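Side-chain contacts in PLP-Dependent L-Arginine Hydroxylase MppP (Streptomyces wadayamensis, PDB 6C9B), which uses pyridoxal 5'-phosphate to oxidise L-arginine, giving 4-hydroxy-2-ketoarginine and 2-ketoarginine, and belongs to the class I aminotransferase family: residues 92-97 with 116-121; 108-113 with 120-125; 153-158 with 172-177; 233-236 with 242-245. One frame throughout, in Å; residues are numbered along the deposited sequence.

Contact 1. Residues 92-97 with 116-121. With EGV ((4S)-5-carbamimidamido-4-hydroxy-2-oxopentanoic acid), chain F.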
loop_
_atom_site.group_PDB
_atom_site.type_symbol
_atom_site.label_atom_id
_atom_site.label_comp_id
_atom_site.label_asym_id
_atom_site.label_seq_id
_atom_site.Cartn_x
_atom_site.Cartn_y
_atom_site.Cartn_z
ATOM N N VAL B 92 0.348 -2.540 -5.212
ATOM C CA VAL B 92 -1.037 -2.205 -4.861
ATOM C C VAL B 92 -1.862 -1.972 -6.127
ATOM O O VAL B 92 -3.004 -2.448 -6.234
ATOM C CB VAL B 92 -1.065 -0.992 -3.913
ATOM C CG1 VAL B 92 -2.483 -0.432 -3.753
ATOM C CG2 VAL B 92 -0.515 -1.364 -2.547
ATOM N N SER B 93 -1.292 -1.290 -7.121
ATOM C CA SER B 93 -1.974 -1.171 -8.415
ATOM C C SER B 93 -2.275 -2.554 -8.977
ATOM O O SER B 93 -3.364 -2.808 -9.522
ATOM C CB SER B 93 -1.106 -0.410 -9.422
ATOM O OG SER B 93 -0.736 0.877 -8.958
ATOM N N MET B 94 -1.296 -3.456 -8.891
ATOM C CA MET B 94 -1.456 -4.798 -9.441
ATOM C C MET B 94 -2.527 -5.590 -8.685
ATOM O O MET B 94 -3.272 -6.363 -9.288
ATOM C CB MET B 94 -0.100 -5.520 -9.414
ATOM C CG MET B 94 -0.124 -6.904 -10.003
ATOM S SD MET B 94 -0.286 -6.765 -11.795
ATOM C CE MET B 94 -1.410 -8.134 -12.070
ATOM N N GLU B 95 -2.611 -5.429 -7.363
ATOM C CA GLU B 95 -3.678 -6.074 -6.609
ATOM C C GLU B 95 -5.035 -5.573 -7.079
ATOM O O GLU B 95 -5.977 -6.357 -7.251
ATOM C CB GLU B 95 -3.499 -5.826 -5.111
ATOM C CG GLU B 95 -4.640 -6.316 -4.239
ATOM C CD GLU B 95 -4.755 -7.825 -4.073
ATOM O OE1 GLU B 95 -3.983 -8.582 -4.673
ATOM O OE2 GLU B 95 -5.661 -8.268 -3.321
ATOM N N ILE B 96 -5.148 -4.266 -7.285
ATOM C CA ILE B 96 -6.397 -3.686 -7.772
ATOM C C ILE B 96 -6.737 -4.263 -9.138
ATOM O O ILE B 96 -7.882 -4.668 -9.395
ATOM C CB ILE B 96 -6.274 -2.151 -7.805
ATOM C CG1 ILE B 96 -6.202 -1.597 -6.384
ATOM C CG2 ILE B 96 -7.438 -1.530 -8.553
ATOM C CD1 ILE B 96 -5.698 -0.164 -6.318
ATOM N N LEU B 97 -5.746 -4.305 -10.037
ATOM C CA LEU B 97 -5.988 -4.814 -11.383
ATOM C C LEU B 97 -6.379 -6.284 -11.336
ATOM O O LEU B 97 -7.260 -6.738 -12.069
ATOM C CB LEU B 97 -4.744 -4.606 -12.247
ATOM C CG LEU B 97 -4.775 -5.194 -13.664
ATOM C CD1 LEU B 97 -5.921 -4.589 -14.465
ATOM C CD2 LEU B 97 -3.436 -4.984 -14.381
ATOM N N ASP B 116 7.935 -12.085 -9.732
ATOM C CA ASP B 116 7.006 -13.165 -9.409
ATOM C C ASP B 116 5.756 -12.660 -8.719
ATOM O O ASP B 116 4.727 -13.359 -8.759
ATOM C CB ASP B 116 7.678 -14.297 -8.585
ATOM C CG ASP B 116 8.138 -13.877 -7.159
ATOM O OD1 ASP B 116 8.240 -12.681 -6.858
ATOM O OD2 ASP B 116 8.393 -14.795 -6.347
ATOM N N ASN B 117 5.754 -11.444 -8.177
ATOM C CA ASN B 117 4.550 -11.078 -7.462
ATOM C C ASN B 117 3.418 -10.748 -8.436
ATOM O O ASN B 117 2.252 -10.866 -8.050
ATOM C CB ASN B 117 4.809 -9.969 -6.446
ATOM C CG ASN B 117 4.769 -8.619 -7.021
ATOM O OD1 ASN B 117 5.006 -8.415 -8.208
ATOM N ND2 ASN B 117 4.496 -7.644 -6.160
ATOM N N ILE B 118 3.729 -10.434 -9.703
ATOM C CA ILE B 118 2.676 -10.282 -10.714
ATOM C C ILE B 118 1.891 -11.581 -10.824
ATOM O O ILE B 118 0.653 -11.604 -10.737
ATOM C CB ILE B 118 3.270 -9.866 -12.073
ATOM C CG1 ILE B 118 3.882 -8.455 -12.004
ATOM C CG2 ILE B 118 2.193 -9.852 -13.147
ATOM C CD1 ILE B 118 4.805 -8.126 -13.161
ATOM N N ALA B 119 2.619 -12.694 -10.994
ATOM C CA ALA B 119 1.981 -14.002 -11.092
ATOM C C ALA B 119 1.248 -14.340 -9.815
ATOM O O ALA B 119 0.133 -14.874 -9.844
ATOM C CB ALA B 119 3.030 -15.091 -11.386
ATOM N N ASP B 120 1.864 -14.053 -8.671
ATOM C CA ASP B 120 1.266 -14.456 -7.404
ATOM C C ASP B 120 0.003 -13.649 -7.055
ATOM O O ASP B 120 -0.945 -14.204 -6.472
ATOM C CB ASP B 120 2.322 -14.327 -6.317
ATOM C CG ASP B 120 3.408 -15.398 -6.430
ATOM O OD1 ASP B 120 3.176 -16.455 -7.041
ATOM O OD2 ASP B 120 4.478 -15.214 -5.860
ATOM N N LEU B 121 -0.047 -12.373 -7.436
ATOM C CA LEU B 121 -1.240 -11.573 -7.204
ATOM C C LEU B 121 -2.359 -11.979 -8.149
ATOM O O LEU B 121 -3.517 -12.065 -7.741
ATOM C CB LEU B 121 -0.923 -10.092 -7.358
ATOM C CG LEU B 121 -0.009 -9.537 -6.257
ATOM C CD1 LEU B 121 0.454 -8.097 -6.628
ATOM C CD2 LEU B 121 -0.678 -9.573 -4.915
HETATM C C10 EGV F . 12.646 -6.541 -7.203
HETATM C C02 EGV F . 9.202 -5.936 -3.560
HETATM C C03 EGV F . 6.967 -7.049 -3.613
HETATM C C06 EGV F . 9.584 -5.602 -4.988
HETATM C C07 EGV F . 10.761 -6.525 -5.375
HETATM C C09 EGV F . 11.167 -6.419 -6.868
HETATM N N01 EGV F . 8.384 -7.136 -3.457
HETATM N N04 EGV F . 6.172 -8.216 -3.503
HETATM N N05 EGV F . 6.403 -5.893 -3.895
HETATM O O08 EGV F . 9.977 -4.292 -5.070
HETATM O O11 EGV F . 12.967 -6.293 -8.349
HETATM O O12 EGV F . 13.492 -6.871 -6.349
HETATM O O13 EGV F . 10.351 -6.245 -7.767
#

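Contact 2. Residues 108-113 with 120-125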
loop_
_atom_site.group_PDB
_atom_site.type_symbol
_atom_site.label_atom_id
_atom_site.label_comp_id
_atom_site.label_asym_id
_atom_site.label_seq_id
_atom_site.Cartn_x
_atom_site.Cartn_y
_atom_site.Cartn_z
ATOM N N VAL B 108 -5.195 -15.395 -17.966
ATOM C CA VAL B 108 -4.321 -14.291 -18.360
ATOM C C VAL B 108 -3.065 -14.867 -18.985
ATOM O O VAL B 108 -2.460 -15.782 -18.419
ATOM C CB VAL B 108 -3.953 -13.412 -17.144
ATOM C CG1 VAL B 108 -3.001 -12.295 -17.494
ATOM C CG2 VAL B 108 -5.202 -12.861 -16.503
ATOM N N ALA B 109 -2.685 -14.357 -20.159
ATOM C CA ALA B 109 -1.386 -14.680 -20.737
ATOM C C ALA B 109 -0.365 -13.725 -20.132
ATOM O O ALA B 109 -0.585 -12.509 -20.116
ATOM C CB ALA B 109 -1.436 -14.563 -22.260
ATOM N N LEU B 110 0.718 -14.279 -19.565
ATOM C CA LEU B 110 1.690 -13.510 -18.814
ATOM C C LEU B 110 3.103 -13.835 -19.275
ATOM O O LEU B 110 3.451 -15.009 -19.450
ATOM C CB LEU B 110 1.578 -13.799 -17.316
ATOM C CG LEU B 110 2.573 -13.128 -16.391
ATOM C CD1 LEU B 110 2.472 -11.617 -16.420
ATOM C CD2 LEU B 110 2.325 -13.596 -14.999
ATOM N N VAL B 111 3.901 -12.793 -19.505
ATOM C CA VAL B 111 5.287 -13.025 -19.919
ATOM C C VAL B 111 6.031 -13.829 -18.853
ATOM O O VAL B 111 5.806 -13.683 -17.645
ATOM C CB VAL B 111 5.995 -11.694 -20.229
ATOM C CG1 VAL B 111 6.091 -10.794 -18.984
ATOM C CG2 VAL B 111 7.369 -11.959 -20.822
ATOM N N HIS B 112 6.905 -14.721 -19.313
ATOM C CA HIS B 112 7.611 -15.650 -18.448
ATOM C C HIS B 112 9.060 -15.677 -18.923
ATOM O O HIS B 112 9.308 -15.901 -20.113
ATOM C CB HIS B 112 6.968 -17.037 -18.559
ATOM C CG HIS B 112 7.601 -18.082 -17.701
ATOM N ND1 HIS B 112 8.414 -19.079 -18.210
ATOM C CD2 HIS B 112 7.517 -18.306 -16.371
ATOM C CE1 HIS B 112 8.813 -19.859 -17.220
ATOM N NE2 HIS B 112 8.282 -19.415 -16.097
ATOM N N PRO B 113 10.043 -15.439 -18.046
ATOM C CA PRO B 113 9.945 -15.086 -16.635
ATOM C C PRO B 113 9.492 -13.657 -16.448
ATOM O O PRO B 113 9.520 -12.855 -17.395
ATOM C CB PRO B 113 11.377 -15.277 -16.140
ATOM C CG PRO B 113 12.190 -14.839 -17.344
ATOM C CD PRO B 113 11.441 -15.411 -18.524
ATOM N N ASP B 120 1.864 -14.053 -8.671
ATOM C CA ASP B 120 1.266 -14.456 -7.404
ATOM C C ASP B 120 0.003 -13.649 -7.055
ATOM O O ASP B 120 -0.945 -14.204 -6.472
ATOM C CB ASP B 120 2.322 -14.327 -6.317
ATOM C CG ASP B 120 3.408 -15.398 -6.430
ATOM O OD1 ASP B 120 3.176 -16.455 -7.041
ATOM O OD2 ASP B 120 4.478 -15.214 -5.860
ATOM N N LEU B 121 -0.047 -12.373 -7.436
ATOM C CA LEU B 121 -1.240 -11.573 -7.204
ATOM C C LEU B 121 -2.359 -11.979 -8.149
ATOM O O LEU B 121 -3.517 -12.065 -7.741
ATOM C CB LEU B 121 -0.923 -10.092 -7.358
ATOM C CG LEU B 121 -0.009 -9.537 -6.257
ATOM C CD1 LEU B 121 0.454 -8.097 -6.628
ATOM C CD2 LEU B 121 -0.678 -9.573 -4.915
ATOM N N LEU B 122 -2.020 -12.336 -9.383
ATOM C CA LEU B 122 -3.049 -12.794 -10.308
ATOM C C LEU B 122 -3.593 -14.140 -9.869
ATOM O O LEU B 122 -4.816 -14.344 -9.778
ATOM C CB LEU B 122 -2.476 -12.875 -11.727
ATOM C CG LEU B 122 -2.181 -11.569 -12.435
ATOM C CD1 LEU B 122 -1.293 -11.741 -13.679
ATOM C CD2 LEU B 122 -3.492 -10.909 -12.813
ATOM N N ARG B 123 -2.699 -15.087 -9.594
ATOM C CA ARG B 123 -3.165 -16.388 -9.140
ATOM C C ARG B 123 -3.955 -16.274 -7.850
ATOM O O ARG B 123 -4.963 -16.972 -7.659
ATOM C CB ARG B 123 -1.985 -17.336 -8.943
ATOM C CG ARG B 123 -1.355 -17.889 -10.195
ATOM C CD ARG B 123 -0.425 -19.076 -9.830
ATOM N NE ARG B 123 -0.019 -19.891 -10.981
ATOM C CZ ARG B 123 1.236 -20.080 -11.393
ATOM N NH1 ARG B 123 2.267 -19.520 -10.761
ATOM N NH2 ARG B 123 1.464 -20.849 -12.452
ATOM N N GLY B 124 -3.492 -15.420 -6.931
ATOM C CA GLY B 124 -4.167 -15.263 -5.658
ATOM C C GLY B 124 -5.573 -14.727 -5.789
ATOM O O GLY B 124 -6.409 -14.960 -4.921
ATOM N N ASN B 125 -5.847 -13.988 -6.857
ATOM C CA ASN B 125 -7.185 -13.488 -7.117
ATOM C C ASN B 125 -7.968 -14.391 -8.058
ATOM O O ASN B 125 -9.021 -13.981 -8.556
ATOM C CB ASN B 125 -7.077 -12.078 -7.674
ATOM C CG ASN B 125 -6.816 -11.065 -6.584
ATOM O OD1 ASN B 125 -7.744 -10.704 -5.864
ATOM N ND2 ASN B 125 -5.585 -10.652 -6.425
#

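Contact 3. Residues 153-158 with 172-177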
loop_
_atom_site.group_PDB
_atom_site.type_symbol
_atom_site.label_atom_id
_atom_site.label_comp_id
_atom_site.label_asym_id
_atom_site.label_seq_id
_atom_site.Cartn_x
_atom_site.Cartn_y
_atom_site.Cartn_z
ATOM N N VAL B 153 -3.718 -10.056 -21.758
ATOM C CA VAL B 153 -2.305 -10.323 -22.028
ATOM C C VAL B 153 -1.533 -9.314 -21.209
ATOM O O VAL B 153 -1.816 -8.115 -21.289
ATOM C CB VAL B 153 -1.978 -10.166 -23.523
ATOM C CG1 VAL B 153 -0.487 -10.337 -23.762
ATOM C CG2 VAL B 153 -2.763 -11.162 -24.372
ATOM N N PHE B 154 -0.602 -9.794 -20.382
ATOM C CA PHE B 154 0.127 -8.941 -19.445
ATOM C C PHE B 154 1.615 -8.981 -19.772
ATOM O O PHE B 154 2.231 -10.059 -19.740
ATOM C CB PHE B 154 -0.112 -9.406 -18.017
ATOM C CG PHE B 154 0.350 -8.425 -16.977
ATOM C CD1 PHE B 154 1.707 -8.196 -16.762
ATOM C CD2 PHE B 154 -0.547 -7.766 -16.202
ATOM C CE1 PHE B 154 2.119 -7.287 -15.794
ATOM C CE2 PHE B 154 -0.133 -6.880 -15.231
ATOM C CZ PHE B 154 1.203 -6.633 -15.046
ATOM N N VAL B 155 2.202 -7.808 -20.044
ATOM C CA VAL B 155 3.609 -7.714 -20.428
ATOM C C VAL B 155 4.322 -6.724 -19.517
ATOM O O VAL B 155 3.892 -5.574 -19.368
ATOM C CB VAL B 155 3.789 -7.283 -21.895
ATOM C CG1 VAL B 155 5.300 -7.181 -22.251
ATOM C CG2 VAL B 155 3.110 -8.261 -22.834
ATOM N N THR B 156 5.405 -7.181 -18.910
ATOM C CA THR B 156 6.311 -6.326 -18.162
ATOM C C THR B 156 7.374 -5.832 -19.133
ATOM O O THR B 156 8.052 -6.646 -19.775
ATOM C CB THR B 156 6.932 -7.141 -17.033
ATOM O OG1 THR B 156 5.892 -7.765 -16.268
ATOM C CG2 THR B 156 7.792 -6.267 -16.115
ATOM N N THR B 157 7.502 -4.509 -19.283
ATOM C CA THR B 157 8.474 -3.968 -20.235
ATOM C C THR B 157 8.995 -2.620 -19.761
ATOM O O THR B 157 8.210 -1.707 -19.466
ATOM C CB THR B 157 7.894 -3.843 -21.650
ATOM O OG1 THR B 157 8.896 -3.256 -22.494
ATOM C CG2 THR B 157 6.614 -2.976 -21.685
ATOM N N PRO B 158 10.322 -2.464 -19.633
ATOM C CA PRO B 158 11.365 -3.490 -19.744
ATOM C C PRO B 158 11.124 -4.599 -18.757
ATOM O O PRO B 158 10.627 -4.369 -17.642
ATOM C CB PRO B 158 12.655 -2.726 -19.434
ATOM C CG PRO B 158 12.318 -1.298 -19.724
ATOM C CD PRO B 158 10.888 -1.155 -19.301
ATOM N N ARG B 172 2.615 -2.320 -31.019
ATOM C CA ARG B 172 1.533 -1.952 -31.930
ATOM C C ARG B 172 0.786 -3.187 -32.397
ATOM O O ARG B 172 -0.450 -3.235 -32.360
ATOM C CB ARG B 172 2.092 -1.167 -33.129
ATOM C CG ARG B 172 1.036 -0.842 -34.184
ATOM C CD ARG B 172 1.623 0.030 -35.302
ATOM N NE ARG B 172 2.127 1.283 -34.744
ATOM C CZ ARG B 172 3.412 1.630 -34.640
ATOM N NH1 ARG B 172 3.719 2.795 -34.083
ATOM N NH2 ARG B 172 4.385 0.844 -35.098
ATOM N N ARG B 173 1.524 -4.213 -32.830
ATOM C CA ARG B 173 0.869 -5.422 -33.314
ATOM C C ARG B 173 0.094 -6.123 -32.201
ATOM O O ARG B 173 -1.027 -6.604 -32.414
ATOM C CB ARG B 173 1.894 -6.371 -33.928
ATOM C CG ARG B 173 1.268 -7.634 -34.498
ATOM C CD ARG B 173 0.350 -7.318 -35.705
ATOM N NE ARG B 173 -0.589 -8.404 -35.971
ATOM C CZ ARG B 173 -1.854 -8.250 -36.367
ATOM N NH1 ARG B 173 -2.385 -7.040 -36.547
ATOM N NH2 ARG B 173 -2.600 -9.329 -36.572
ATOM N N LEU B 174 0.669 -6.190 -31.005
ATOM C CA LEU B 174 -0.019 -6.832 -29.887
ATOM C C LEU B 174 -1.300 -6.079 -29.527
ATOM O O LEU B 174 -2.338 -6.687 -29.256
ATOM C CB LEU B 174 0.938 -6.892 -28.699
ATOM C CG LEU B 174 0.501 -7.646 -27.455
ATOM C CD1 LEU B 174 0.202 -9.104 -27.763
ATOM C CD2 LEU B 174 1.627 -7.571 -26.424
ATOM N N ALA B 175 -1.238 -4.748 -29.494
ATOM C CA ALA B 175 -2.438 -3.975 -29.205
ATOM C C ALA B 175 -3.492 -4.149 -30.302
ATOM O O ALA B 175 -4.693 -4.214 -30.014
ATOM C CB ALA B 175 -2.084 -2.503 -29.023
ATOM N N GLU B 176 -3.068 -4.221 -31.569
ATOM C CA GLU B 176 -4.020 -4.509 -32.637
ATOM C C GLU B 176 -4.665 -5.880 -32.453
ATOM O O GLU B 176 -5.875 -6.019 -32.642
ATOM C CB GLU B 176 -3.341 -4.424 -33.997
ATOM C CG GLU B 176 -2.898 -3.022 -34.372
ATOM C CD GLU B 176 -2.070 -3.001 -35.643
ATOM O OE1 GLU B 176 -1.797 -4.076 -36.218
ATOM O OE2 GLU B 176 -1.669 -1.904 -36.062
ATOM N N GLN B 177 -3.863 -6.905 -32.111
ATOM C CA GLN B 177 -4.400 -8.241 -31.862
ATOM C C GLN B 177 -5.398 -8.234 -30.709
ATOM O O GLN B 177 -6.473 -8.846 -30.818
ATOM C CB GLN B 177 -3.284 -9.243 -31.571
ATOM C CG GLN B 177 -2.303 -9.521 -32.711
ATOM C CD GLN B 177 -1.578 -10.794 -32.465
ATOM O OE1 GLN B 177 -0.536 -10.827 -31.755
ATOM N NE2 GLN B 177 -2.150 -11.885 -32.974
#

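Contact 4. Residues 233-236 with 242-245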
loop_
_atom_site.group_PDB
_atom_site.type_symbol
_atom_site.label_atom_id
_atom_site.label_comp_id
_atom_site.label_asym_id
_atom_site.label_seq_id
_atom_site.Cartn_x
_atom_site.Cartn_y
_atom_site.Cartn_z
ATOM N N LEU B 233 -1.762 3.742 -11.946
ATOM C CA LEU B 233 -2.641 2.823 -12.667
ATOM C C LEU B 233 -3.412 3.642 -13.684
ATOM O O LEU B 233 -4.235 4.488 -13.313
ATOM C CB LEU B 233 -3.559 2.099 -11.685
ATOM C CG LEU B 233 -4.471 0.979 -12.171
ATOM C CD1 LEU B 233 -3.756 -0.036 -12.930
ATOM C CD2 LEU B 233 -5.185 0.340 -10.955
ATOM N N VAL B 234 -3.075 3.450 -14.962
ATOM C CA VAL B 234 -3.641 4.197 -16.073
ATOM C C VAL B 234 -4.482 3.230 -16.896
ATOM O O VAL B 234 -4.039 2.111 -17.163
ATOM C CB VAL B 234 -2.538 4.834 -16.947
ATOM C CG1 VAL B 234 -3.131 5.887 -17.852
ATOM C CG2 VAL B 234 -1.387 5.425 -16.109
ATOM N N PHE B 235 -5.705 3.631 -17.263
ATOM C CA PHE B 235 -6.612 2.712 -17.949
ATOM C C PHE B 235 -7.334 3.429 -19.085
ATOM O O PHE B 235 -7.571 4.637 -19.036
ATOM C CB PHE B 235 -7.622 2.107 -16.963
ATOM C CG PHE B 235 -8.402 3.145 -16.202
ATOM C CD1 PHE B 235 -7.895 3.687 -15.017
ATOM C CD2 PHE B 235 -9.611 3.618 -16.679
ATOM C CE1 PHE B 235 -8.597 4.646 -14.343
ATOM C CE2 PHE B 235 -10.309 4.594 -15.994
ATOM C CZ PHE B 235 -9.806 5.106 -14.830
ATOM N N SER B 236 -7.654 2.663 -20.120
ATOM C CA SER B 236 -8.465 3.156 -21.223
ATOM C C SER B 236 -9.884 3.440 -20.743
ATOM O O SER B 236 -10.370 2.849 -19.776
ATOM C CB SER B 236 -8.469 2.132 -22.363
ATOM O OG SER B 236 -9.078 0.895 -22.001
ATOM N N PRO B 242 -13.670 -3.102 -13.037
ATOM C CA PRO B 242 -13.995 -2.185 -11.930
ATOM C C PRO B 242 -12.794 -1.628 -11.187
ATOM O O PRO B 242 -12.797 -1.575 -9.950
ATOM C CB PRO B 242 -14.854 -3.066 -11.012
ATOM C CG PRO B 242 -14.317 -4.433 -11.239
ATOM C CD PRO B 242 -13.996 -4.499 -12.691
ATOM N N VAL B 243 -11.771 -1.175 -11.918
ATOM C CA VAL B 243 -10.547 -0.703 -11.269
ATOM C C VAL B 243 -10.820 0.546 -10.432
ATOM O O VAL B 243 -10.214 0.740 -9.382
ATOM C CB VAL B 243 -9.427 -0.447 -12.301
ATOM C CG1 VAL B 243 -8.935 -1.785 -12.892
ATOM C CG2 VAL B 243 -9.879 0.531 -13.403
ATOM N N GLU B 244 -11.699 1.435 -10.894
ATOM C CA GLU B 244 -11.949 2.648 -10.117
ATOM C C GLU B 244 -12.633 2.344 -8.785
ATOM O O GLU B 244 -12.310 2.952 -7.754
ATOM C CB GLU B 244 -12.789 3.627 -10.936
ATOM C CG GLU B 244 -12.004 4.247 -12.067
ATOM C CD GLU B 244 -12.910 4.899 -13.085
ATOM O OE1 GLU B 244 -13.554 4.176 -13.878
ATOM O OE2 GLU B 244 -12.988 6.135 -13.062
ATOM N N LYS B 245 -13.610 1.435 -8.795
ATOM C CA LYS B 245 -14.326 1.075 -7.571
ATOM C C LYS B 245 -13.407 0.357 -6.595
ATOM O O LYS B 245 -13.374 0.698 -5.409
ATOM C CB LYS B 245 -15.538 0.209 -7.914
ATOM C CG LYS B 245 -16.226 -0.487 -6.732
ATOM C CD LYS B 245 -16.662 0.450 -5.612
ATOM C CE LYS B 245 -17.653 -0.257 -4.671
ATOM N NZ LYS B 245 -17.438 0.022 -3.219
#

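Contact 1. Residues 92-97 with 116-121
With chi1 at -178° Met94 swings CG away from its own amide nitrogen and bends at chi2 and chi3, while Leu121 sets CG anti to its carbonyl carbon (chi1 -68°); these turns bring Met94 CG to 3.6 Å from Leu121 CD1. Beyond the bend the thioether runs across Ile118 at roughly a right angle, Met94 CE lying 4.1 Å from Ile118 CG2. The other methyl of Leu121, CD2, rests 3.5 Å from Glu95 OE1. Helices 90-101 and 116-124 thus meet through a few side chains, their local axes 9.8 Å apart and inclined by 30°. Asn117 lines the product pocket: its ND2 is 3.2 Å from N04 of the bound 4-hydroxy-2-ketoarginine, and it donates to Ser91 OG and to the Asp249 carbonyl of the second subunit. The carboxylate of Glu95 is buried, but both oxygens have partners, OE1 in Asn125 ND2 and OE2 in a salt bridge with Arg99 of the second subunit, whose own Glu95 OE2 also lies close to OE2. The two carboxylates would tend to raise each other's pKa, an effect the arginines probably offset, so this apolar contact borders a charged cluster at the dimer interface.

Contact 2. Residues 108-113 with 120-125
Leu122 points its CD1 methyl down onto Val108 and Leu110, two residues of the strand that opens a beta-alpha-beta unit formed by strand 107-112, helix 116-124 and strand 128-133. Val108 and Leu110 are two positions apart, so the alternation of the strand turns both side chains to the helix, while Ala109 and Val111 lie on the other face. Leu122 is extended, with CD1 anti to CA (chi2 165°), which makes that methyl the far end of the side chain. Its counterpart on Leu110 is CD2, also anti to CA, and the end of Leu122 comes against the flank of this methyl, Leu110 CD2 lying 4.3 Å from Leu122 CD1. Val108 offers its CG1 branch instead, 4.2 Å from the same Leu122 CD1. A single methyl thus touches two residues of the strand in a fully apolar contact that buries 117 Å². Phe154 of the neighbouring strand 152-156 packs against both Val108 and Leu110, and Leu129 of strand 128-133 touches Leu122, so apolar side chains of three strands meet beneath the helix. At the C-terminal end of the helix Asn125 has left helical geometry and folds back on the last turn. Its ND2 donates to Leu121 O at 2.8 Å with an N-H...O angle of 160°, and Asn125 N reaches Leu121 O from the opposite face of the carbonyl plane at 3.1 Å.

Contact 3. Residues 153-158 with 172-177
Strand 152-156 and helix 168-181 approach each other most closely, within these segments, at Val153 and Leu174, whose CA atoms are 8.9 Å apart. Leu174 bridges that gap alone on the helix side and divides its two methyls between two valines. Its CG stands anti to the backbone N (chi1 -174°), which sends the branch from the helix toward the sheet; CD2 then continues the chain outward and CD1 turns off to the side. CD2 meets Val155 at an oblique angle, with Leu174 CD2 3.9 Å from Val155 CG2. CD1 goes to the earlier valine, Leu174 CD1 lying 4.2 Å from Val153 CG1. The contact is small, 91 Å², and wholly apolar, but Leu174 is further enclosed by Leu185 of the next strand and by Leu142. Phe154, between the valines, points to the opposite face of the sheet, where it packs against strand 107-112 and helix 116-124. On the outer side of the helix Arg173 and Glu176 form a salt bridge one turn apart. Arg173 NH1 donates to the anti lone pair of Glu176 OE1 at 3.0 Å, with the oxygen nearly in the guanidinium plane. Gln177 CG lies over one face of that guanidinium, toward its rim, and Asp141 pairs with Arg173 NE, so the group is held from several directions. Strand 152-156, helix 168-181 and strand 184-188 make a beta-alpha-beta crossover between parallel neighbours, as in the large domain of fold type I pyridoxal phosphate enzymes.

Contact 4. Residues 233-236 with 242-245
Phe235 meets Val243 and Glu244 where strand 231-235, the antiparallel member of the large mixed sheet, gives way through a short loop to helix 243-250. Leu233 comes first along the strand; it points to the helix but stays at the limit of contact, packing instead on Ser93 and Ile96 of helix 90-101. Val234 turns to the other face of the sheet, against Val84 and Trp213. Phe235 faces the helix again, its CG held between the backbone N and the carbonyl carbon (chi1 55°), a torsion that carries the ring to the first turn of the helix. Val243 CG2 lies over one ring face, toward the rim on the CG-CD1 side, 4.2 Å from the centroid of the Phe235 ring and 19° off its normal. This CH-pi contact belongs to one of two modelled Val243 conformers and may not hold in both. Ser236 follows in the loop, its OG hydrogen-bonded to Asp238 OD1 and to the backbone N of Trp213. Glu244 crosses Phe235 at about a right angle, and its carboxylate is turned 42° from the ring plane. The approach is oblique, Glu244 CD and Glu244 CG both lying 3.6 Å from Phe235 CZ.

How the contacts relate
From the N terminus, helix 90-101 leads into strand 107-112 and then helix 116-124. Contact 1 closes the longer loop between the two helices; contact 2 opens within it and ends on the same second helix, overlapping at Asp120 and Leu121, so that helix is held by both a neighbouring helix and the sheet. Contacts 3 and 4 follow in series, each closing a short loop. Strands 107-112 and 152-156 are sheet neighbours, and Phe154 of contact 3 touches contacts 1 and 2. Contact 4, farther across the sheet, touches contact 1 through Ser93 and Ile96. Contacts 1 and 2 also reach the second subunit, contact 4 only through a long, weak ion pair of Lys245, and contact 3 not at all.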